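Local coordinates for protein SsfS6 (Streptomyces sp. SF2575, PDB 4FZR) that has the GT-B fold, two Rossmann-like domains facing each other across a cleft, and is related to erythromycin biosynthesis protein CIII, at residues 128-136 with 157-168; 146-154 with 181-191. All blocks are in the same frame, centred on the assembly; numbering follows the deposited sequence.

Both contacts lie in the N-terminal Rossmann-like domain of a GT-B fold, their centres about 12 Å apart, and their segments alternate along the chain. Contact 1 sets the turn after strand 126-130 against helix 158-167; contact 2 pairs strand 147-150, the next strand of the same parallel sheet, with strand 185-188. They meet directly: Glu130 OE2 forms a salt bridge with Arg153 NH1 at 2.6 Å, and Thr129 O probably accepts a hydrogen bond from Gln150 N at 2.9 Å. A second ionic tie joins Lys161 of contact 1 to Glu149 of contact 2. Arg153 also reaches Glu331 and His310, residues of the C-terminal domain.

Contact 1. Residues 128-136 with 157-168; sequences LTETYSLTG and PELIKSAGVGEL
Tyr132 is laid against the first turn of helix 158-167, with Ile160 CG2 over the middle of its ring. That methyl sits 3.5 Å from the Tyr132 ring centroid and 13° off the ring normal, which identifies a CH-pi contact, and the two side chains cross at about a right angle. On the opposite face, Thr131 CG2 lies nearer the rim. The phenol end is fixed separately: Tyr132 OH donates to Pro157 O at 3.1 Å, with a C=O...donor angle of 125° and the donor somewhat off the carbonyl plane. Pro157 occupies the N-cap position, so the bond ties the ring to the start of the helix, and Pro157 CD also touches the hydroxyl, 3.4 Å from Tyr132 OH.

Farther along the helix, Leu134 reaches its backbone where Gly164 has no side chain: Leu134 CD1 is 3.7 Å from Gly164 C. Leu168 CD1 adds to this apolar patch at 3.9 Å from Leu134 CB. At the margin, the Lys161 chain, its amine paired with Glu149, crosses Thr131, with Lys161 CD 3.6 Å from Thr131 OG1.

The second shell sets the turn itself. Residues Glu130 to Ser133 form a type I beta turn, closed by Ser133 N bonding to Glu130 O. Tyr132 N also donates to Glu130 OE2 at 2.7 Å, from above the carboxylate plane. With CG anti to its carbonyl carbon (chi1 -66°), Tyr132 carries its ring from this turn to the helix. Tyr104 of helix 93-122 meets that ring, and Val108 of the same helix packs on Leu134. Helix 158-167 lies in the beta-alpha-beta crossover between adjacent parallel strands 147-150 and 185-188 of the Rossmann-like sheet, and packs on the turn that follows strand 126-130.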
# COMPACT_ATOMS: atom_id res chain seq x y z
N LEU A 128 5.91 -2.55 -15.86
CA LEU A 128 4.63 -1.87 -15.80
C LEU A 128 4.87 -0.36 -15.80
O LEU A 128 5.73 0.14 -15.08
CB LEU A 128 3.86 -2.28 -14.54
CG LEU A 128 2.71 -1.37 -14.09
CD1 LEU A 128 1.61 -1.31 -15.14
CD2 LEU A 128 2.15 -1.85 -12.75
N THR A 129 4.11 0.36 -16.61
CA THR A 129 4.35 1.78 -16.78
C THR A 129 3.10 2.56 -17.19
O THR A 129 2.06 1.98 -17.51
CB THR A 129 5.45 2.01 -17.84
OG1 THR A 129 5.90 3.37 -17.79
CG2 THR A 129 4.92 1.69 -19.23
N GLU A 130 3.22 3.88 -17.15
CA GLU A 130 2.15 4.78 -17.55
C GLU A 130 2.37 5.21 -19.00
O GLU A 130 3.51 5.35 -19.44
CB GLU A 130 2.13 5.98 -16.60
CG GLU A 130 1.18 7.08 -16.97
CD GLU A 130 1.88 8.22 -17.68
OE1 GLU A 130 2.98 8.62 -17.23
OE2 GLU A 130 1.34 8.71 -18.69
N THR A 131 1.28 5.40 -19.74
CA THR A 131 1.37 5.58 -21.20
C THR A 131 2.36 6.65 -21.68
O THR A 131 2.90 6.53 -22.77
CB THR A 131 -0.03 5.86 -21.82
OG1 THR A 131 0.13 6.25 -23.19
CG2 THR A 131 -0.75 6.97 -21.08
N TYR A 132 2.60 7.68 -20.88
CA TYR A 132 3.54 8.73 -21.26
C TYR A 132 4.92 8.57 -20.61
O TYR A 132 5.83 9.35 -20.89
CB TYR A 132 2.98 10.12 -20.94
CG TYR A 132 1.76 10.51 -21.74
CD1 TYR A 132 1.46 9.90 -22.95
CD2 TYR A 132 0.89 11.50 -21.28
CE1 TYR A 132 0.34 10.27 -23.68
CE2 TYR A 132 -0.22 11.87 -21.99
CZ TYR A 132 -0.50 11.25 -23.19
OH TYR A 132 -1.61 11.62 -23.91
N SER A 133 5.06 7.58 -19.73
CA SER A 133 6.37 7.24 -19.18
C SER A 133 7.10 6.30 -20.13
O SER A 133 7.06 5.08 -19.97
CB SER A 133 6.22 6.57 -17.81
OG SER A 133 5.68 7.47 -16.86
N LEU A 134 7.78 6.88 -21.11
CA LEU A 134 8.37 6.11 -22.20
C LEU A 134 9.70 5.46 -21.82
O LEU A 134 10.30 4.76 -22.63
CB LEU A 134 8.56 7.01 -23.43
CG LEU A 134 7.27 7.52 -24.08
CD1 LEU A 134 7.58 8.35 -25.32
CD2 LEU A 134 6.35 6.36 -24.42
N THR A 135 10.15 5.68 -20.59
CA THR A 135 11.34 5.00 -20.11
C THR A 135 11.05 3.50 -20.02
O THR A 135 11.91 2.67 -20.28
CB THR A 135 11.79 5.53 -18.74
OG1 THR A 135 12.07 6.93 -18.83
CG2 THR A 135 13.05 4.80 -18.27
N GLY A 136 9.81 3.16 -19.65
CA GLY A 136 9.40 1.77 -19.54
C GLY A 136 9.61 0.98 -20.81
O GLY A 136 10.44 0.07 -20.85
N PRO A 157 -4.42 11.72 -25.64
CA PRO A 157 -4.11 12.02 -27.05
C PRO A 157 -2.97 11.16 -27.60
O PRO A 157 -1.92 11.06 -26.97
CB PRO A 157 -3.67 13.48 -27.00
CG PRO A 157 -4.42 14.06 -25.85
CD PRO A 157 -4.58 12.95 -24.84
N GLU A 158 -3.19 10.54 -28.76
CA GLU A 158 -2.15 9.76 -29.41
C GLU A 158 -1.05 10.68 -29.91
O GLU A 158 0.07 10.24 -30.18
CB GLU A 158 -2.74 8.94 -30.57
CG GLU A 158 -3.09 9.78 -31.79
CD GLU A 158 -3.79 8.97 -32.87
OE1 GLU A 158 -3.59 7.74 -32.93
OE2 GLU A 158 -4.53 9.57 -33.68
N LEU A 159 -1.37 11.96 -30.04
CA LEU A 159 -0.41 12.96 -30.50
C LEU A 159 0.75 13.13 -29.53
O LEU A 159 1.89 13.34 -29.94
CB LEU A 159 -1.11 14.31 -30.71
CG LEU A 159 -1.45 14.65 -32.17
CD1 LEU A 159 -0.18 14.91 -32.96
CD2 LEU A 159 -2.27 13.54 -32.81
N ILE A 160 0.45 13.05 -28.24
CA ILE A 160 1.47 13.18 -27.21
C ILE A 160 2.42 11.99 -27.27
O ILE A 160 3.64 12.15 -27.34
CB ILE A 160 0.85 13.27 -25.80
CG1 ILE A 160 0.01 14.54 -25.67
CG2 ILE A 160 1.95 13.25 -24.73
CD1 ILE A 160 -0.61 14.76 -24.30
N LYS A 161 1.85 10.79 -27.27
CA LYS A 161 2.64 9.57 -27.34
C LYS A 161 3.50 9.52 -28.60
O LYS A 161 4.69 9.24 -28.53
CB LYS A 161 1.71 8.35 -27.27
CG LYS A 161 2.43 7.01 -27.21
CD LYS A 161 1.56 5.96 -26.53
CE LYS A 161 1.39 4.71 -27.38
NZ LYS A 161 0.12 4.01 -27.07
N SER A 162 2.89 9.78 -29.75
CA SER A 162 3.60 9.70 -31.02
C SER A 162 4.69 10.76 -31.13
O SER A 162 5.75 10.50 -31.69
CB SER A 162 2.62 9.83 -32.19
OG SER A 162 1.93 11.07 -32.17
N ALA A 163 4.42 11.95 -30.61
CA ALA A 163 5.41 13.01 -30.62
C ALA A 163 6.58 12.61 -29.72
O ALA A 163 7.73 12.97 -29.98
CB ALA A 163 4.80 14.32 -30.16
N GLY A 164 6.28 11.85 -28.67
CA GLY A 164 7.29 11.37 -27.75
C GLY A 164 8.16 10.30 -28.37
O GLY A 164 9.39 10.33 -28.24
N VAL A 165 7.53 9.34 -29.05
CA VAL A 165 8.27 8.29 -29.74
C VAL A 165 9.20 8.91 -30.77
O VAL A 165 10.35 8.51 -30.90
CB VAL A 165 7.32 7.30 -30.44
CG1 VAL A 165 8.11 6.34 -31.31
CG2 VAL A 165 6.49 6.53 -29.41
N GLY A 166 8.68 9.90 -31.49
CA GLY A 166 9.47 10.65 -32.46
C GLY A 166 10.75 11.20 -31.86
O GLY A 166 11.85 10.95 -32.37
N GLU A 167 10.61 11.95 -30.77
CA GLU A 167 11.76 12.55 -30.09
C GLU A 167 12.81 11.51 -29.69
O GLU A 167 13.99 11.84 -29.56
CB GLU A 167 11.28 13.32 -28.85
CG GLU A 167 12.36 14.11 -28.14
CD GLU A 167 12.70 15.42 -28.83
OE1 GLU A 167 12.35 15.56 -30.03
OE2 GLU A 167 13.30 16.30 -28.19
N LEU A 168 12.38 10.27 -29.51
CA LEU A 168 13.29 9.21 -29.09
C LEU A 168 13.85 8.42 -30.28
O LEU A 168 14.41 7.33 -30.10
CB LEU A 168 12.58 8.25 -28.14
CG LEU A 168 12.30 8.79 -26.73
CD1 LEU A 168 11.50 7.77 -25.94
CD2 LEU A 168 13.60 9.14 -26.03

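Contact 2. Residues 146-154 with 181-191; sequences PWIEQSIRL and PDPLLSIDVCP
The indole of Trp147 carries Pro183 on one face, and its N-H edge meets the backbone of Pro181. Pro183 CB stands 3.7 Å from the centroid of the six-membered ring of Trp147, 10° off the normal, which meets the geometry of a CH-pi contact. At the edge, Trp147 NE1 donates to Pro181 O at 2.8 Å; the acceptor lies in the indole plane, although the donor stands well above the carbonyl plane. A chi1 of 66°, placing CG between the backbone N and the carbonyl carbon, lays the ring alongside Pro183 rather than across it.

Beyond the rings, strands 147-150 and 185-188 run parallel; the axes of these short segments come within 4.7 Å, 13° from alignment. Bonds from Glu149 N to Leu185 O and from Ile187 N to Glu149 O place Glu149 between its two partners, as expected in a parallel ladder, and Ser151 N to Ile187 O continues it. Ile148 CG2 packs 3.8 Å from Ile187 CD1, and Ile391 and Ile395 of helix 388-395 cover the Ile148, Leu185 and Ile187 side. Glu149 and Ser186 occupy the other face: the extended glutamate receives Ser186 OG on OE1 at 2.6 Å, nearly in line with the C-O bond.

Past the strands, Ser151 forms an ST turn; Asp188 OD1 accepts from Cys190 N in an Asx turn and pairs with Lys204, while a water bridges Ser151 OG and Asp188 OD2. With Ser186 on OE1 and Lys161 on OE2, both oxygens of the buried Glu149 carboxylate have partners, consistent with a stabilised negative charge.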
# COMPACT_ATOMS: atom_id res chain seq x y z
N PRO A 146 8.61 -8.30 -22.02
CA PRO A 146 7.29 -7.68 -22.24
C PRO A 146 7.04 -6.49 -21.32
O PRO A 146 7.67 -6.40 -20.27
CB PRO A 146 6.31 -8.82 -21.93
CG PRO A 146 7.08 -9.78 -21.08
CD PRO A 146 8.50 -9.68 -21.52
N TRP A 147 6.14 -5.59 -21.71
CA TRP A 147 5.77 -4.48 -20.84
C TRP A 147 4.27 -4.23 -20.88
O TRP A 147 3.59 -4.60 -21.83
CB TRP A 147 6.55 -3.21 -21.20
CG TRP A 147 6.23 -2.65 -22.55
CD1 TRP A 147 6.64 -3.14 -23.76
CD2 TRP A 147 5.46 -1.48 -22.83
NE1 TRP A 147 6.16 -2.35 -24.77
CE2 TRP A 147 5.43 -1.33 -24.23
CE3 TRP A 147 4.78 -0.56 -22.03
CZ2 TRP A 147 4.74 -0.28 -24.85
CZ3 TRP A 147 4.10 0.48 -22.65
CH2 TRP A 147 4.09 0.61 -24.05
N ILE A 148 3.76 -3.61 -19.82
CA ILE A 148 2.34 -3.33 -19.71
C ILE A 148 2.12 -1.83 -19.64
O ILE A 148 2.86 -1.11 -18.97
CB ILE A 148 1.74 -4.01 -18.47
CG1 ILE A 148 1.71 -5.52 -18.69
CG2 ILE A 148 0.33 -3.50 -18.21
CD1 ILE A 148 2.07 -6.31 -17.46
N GLU A 149 1.09 -1.37 -20.34
CA GLU A 149 0.79 0.05 -20.45
C GLU A 149 -0.52 0.35 -19.73
O GLU A 149 -1.56 -0.21 -20.08
CB GLU A 149 0.68 0.43 -21.93
CG GLU A 149 0.36 1.90 -22.19
CD GLU A 149 0.11 2.17 -23.67
OE1 GLU A 149 -0.81 1.56 -24.24
OE2 GLU A 149 0.83 3.00 -24.26
N GLN A 150 -0.47 1.22 -18.73
CA GLN A 150 -1.70 1.68 -18.09
C GLN A 150 -1.96 3.15 -18.38
O GLN A 150 -1.08 4.00 -18.22
CB GLN A 150 -1.65 1.47 -16.57
CG GLN A 150 -2.99 1.79 -15.90
CD GLN A 150 -2.92 1.85 -14.39
OE1 GLN A 150 -2.33 0.98 -13.74
NE2 GLN A 150 -3.54 2.87 -13.81
N SER A 151 -3.18 3.45 -18.82
CA SER A 151 -3.64 4.82 -18.96
C SER A 151 -4.08 5.34 -17.59
O SER A 151 -4.79 4.65 -16.86
CB SER A 151 -4.81 4.91 -19.94
OG SER A 151 -5.49 6.14 -19.80
N ILE A 152 -3.66 6.56 -17.26
CA ILE A 152 -4.03 7.17 -16.00
C ILE A 152 -4.90 8.40 -16.27
O ILE A 152 -5.03 9.28 -15.42
CB ILE A 152 -2.77 7.57 -15.19
CG1 ILE A 152 -1.89 8.51 -16.01
CG2 ILE A 152 -1.98 6.32 -14.79
CD1 ILE A 152 -0.84 9.22 -15.20
N ARG A 153 -5.51 8.42 -17.45
CA ARG A 153 -6.28 9.57 -17.92
C ARG A 153 -7.59 9.11 -18.54
O ARG A 153 -7.68 8.00 -19.06
CB ARG A 153 -5.47 10.35 -18.96
CG ARG A 153 -4.13 10.84 -18.45
CD ARG A 153 -3.25 11.40 -19.56
NE ARG A 153 -1.96 11.84 -19.03
CZ ARG A 153 -0.94 11.03 -18.77
NH1 ARG A 153 -1.05 9.73 -18.98
NH2 ARG A 153 0.20 11.52 -18.29
N LEU A 154 -8.60 9.97 -18.49
CA LEU A 154 -9.85 9.70 -19.18
C LEU A 154 -9.58 9.64 -20.67
O LEU A 154 -10.09 8.77 -21.38
CB LEU A 154 -10.88 10.79 -18.90
CG LEU A 154 -11.76 10.65 -17.65
CD1 LEU A 154 -12.74 11.81 -17.60
CD2 LEU A 154 -12.51 9.33 -17.65
N PRO A 181 8.25 -1.89 -29.23
CA PRO A 181 7.46 -3.12 -29.36
C PRO A 181 6.15 -2.97 -28.61
O PRO A 181 6.10 -2.26 -27.61
CB PRO A 181 8.36 -4.19 -28.72
CG PRO A 181 9.37 -3.44 -27.92
CD PRO A 181 9.56 -2.12 -28.59
N ASP A 182 5.09 -3.60 -29.10
CA ASP A 182 3.78 -3.43 -28.50
C ASP A 182 3.74 -3.93 -27.06
O ASP A 182 4.45 -4.86 -26.69
CB ASP A 182 2.72 -4.14 -29.33
CG ASP A 182 2.37 -3.38 -30.59
OD1 ASP A 182 3.22 -2.59 -31.05
OD2 ASP A 182 1.25 -3.56 -31.10
N PRO A 183 2.89 -3.29 -26.24
CA PRO A 183 2.73 -3.74 -24.86
C PRO A 183 1.99 -5.07 -24.79
O PRO A 183 1.14 -5.34 -25.63
CB PRO A 183 1.89 -2.63 -24.23
CG PRO A 183 1.16 -2.00 -25.38
CD PRO A 183 2.11 -2.07 -26.53
N LEU A 184 2.33 -5.89 -23.81
CA LEU A 184 1.61 -7.13 -23.56
C LEU A 184 0.13 -6.81 -23.38
O LEU A 184 -0.73 -7.38 -24.05
CB LEU A 184 2.16 -7.80 -22.30
CG LEU A 184 1.75 -9.25 -22.04
CD1 LEU A 184 2.39 -10.18 -23.06
CD2 LEU A 184 2.14 -9.65 -20.62
N LEU A 185 -0.15 -5.89 -22.47
CA LEU A 185 -1.49 -5.36 -22.26
C LEU A 185 -1.46 -3.85 -22.40
O LEU A 185 -0.48 -3.21 -22.05
CB LEU A 185 -1.99 -5.69 -20.85
CG LEU A 185 -2.76 -6.99 -20.61
CD1 LEU A 185 -3.36 -6.96 -19.21
CD2 LEU A 185 -3.85 -7.17 -21.65
N SER A 186 -2.55 -3.28 -22.92
CA SER A 186 -2.71 -1.84 -22.92
C SER A 186 -4.02 -1.51 -22.23
O SER A 186 -5.10 -1.78 -22.74
CB SER A 186 -2.70 -1.28 -24.34
OG SER A 186 -2.92 0.12 -24.33
N ILE A 187 -3.91 -0.92 -21.04
CA ILE A 187 -5.05 -0.80 -20.15
C ILE A 187 -5.68 0.58 -20.21
O ILE A 187 -5.00 1.60 -20.32
CB ILE A 187 -4.63 -1.15 -18.71
CG1 ILE A 187 -4.00 -2.55 -18.70
CG2 ILE A 187 -5.83 -1.06 -17.77
CD1 ILE A 187 -3.37 -2.94 -17.40
N ASP A 188 -7.01 0.60 -20.15
CA ASP A 188 -7.79 1.82 -20.29
C ASP A 188 -8.81 1.92 -19.17
O ASP A 188 -9.40 0.91 -18.77
CB ASP A 188 -8.49 1.82 -21.65
CG ASP A 188 -9.08 3.16 -22.00
OD1 ASP A 188 -10.23 3.43 -21.60
OD2 ASP A 188 -8.39 3.96 -22.68
N VAL A 189 -9.04 3.13 -18.67
CA VAL A 189 -9.89 3.33 -17.50
C VAL A 189 -11.13 4.19 -17.80
O VAL A 189 -11.95 4.43 -16.92
CB VAL A 189 -9.10 3.95 -16.33
CG1 VAL A 189 -8.09 2.94 -15.78
CG2 VAL A 189 -8.39 5.23 -16.77
N CYS A 190 -11.27 4.64 -19.04
CA CYS A 190 -12.41 5.47 -19.42
C CYS A 190 -13.68 4.63 -19.46
O CYS A 190 -13.68 3.53 -20.03
CB CYS A 190 -12.16 6.13 -20.78
SG CYS A 190 -13.47 7.27 -21.29
N PRO A 191 -14.77 5.12 -18.86
CA PRO A 191 -16.05 4.42 -18.98
C PRO A 191 -16.49 4.34 -20.45
O PRO A 191 -16.45 5.35 -21.14
CB PRO A 191 -17.02 5.29 -18.17
CG PRO A 191 -16.15 6.13 -17.28
CD PRO A 191 -14.87 6.33 -18.03
O HOH W 1 5.26 -6.27 -24.83
O HOH W 2 -6.51 6.58 -22.25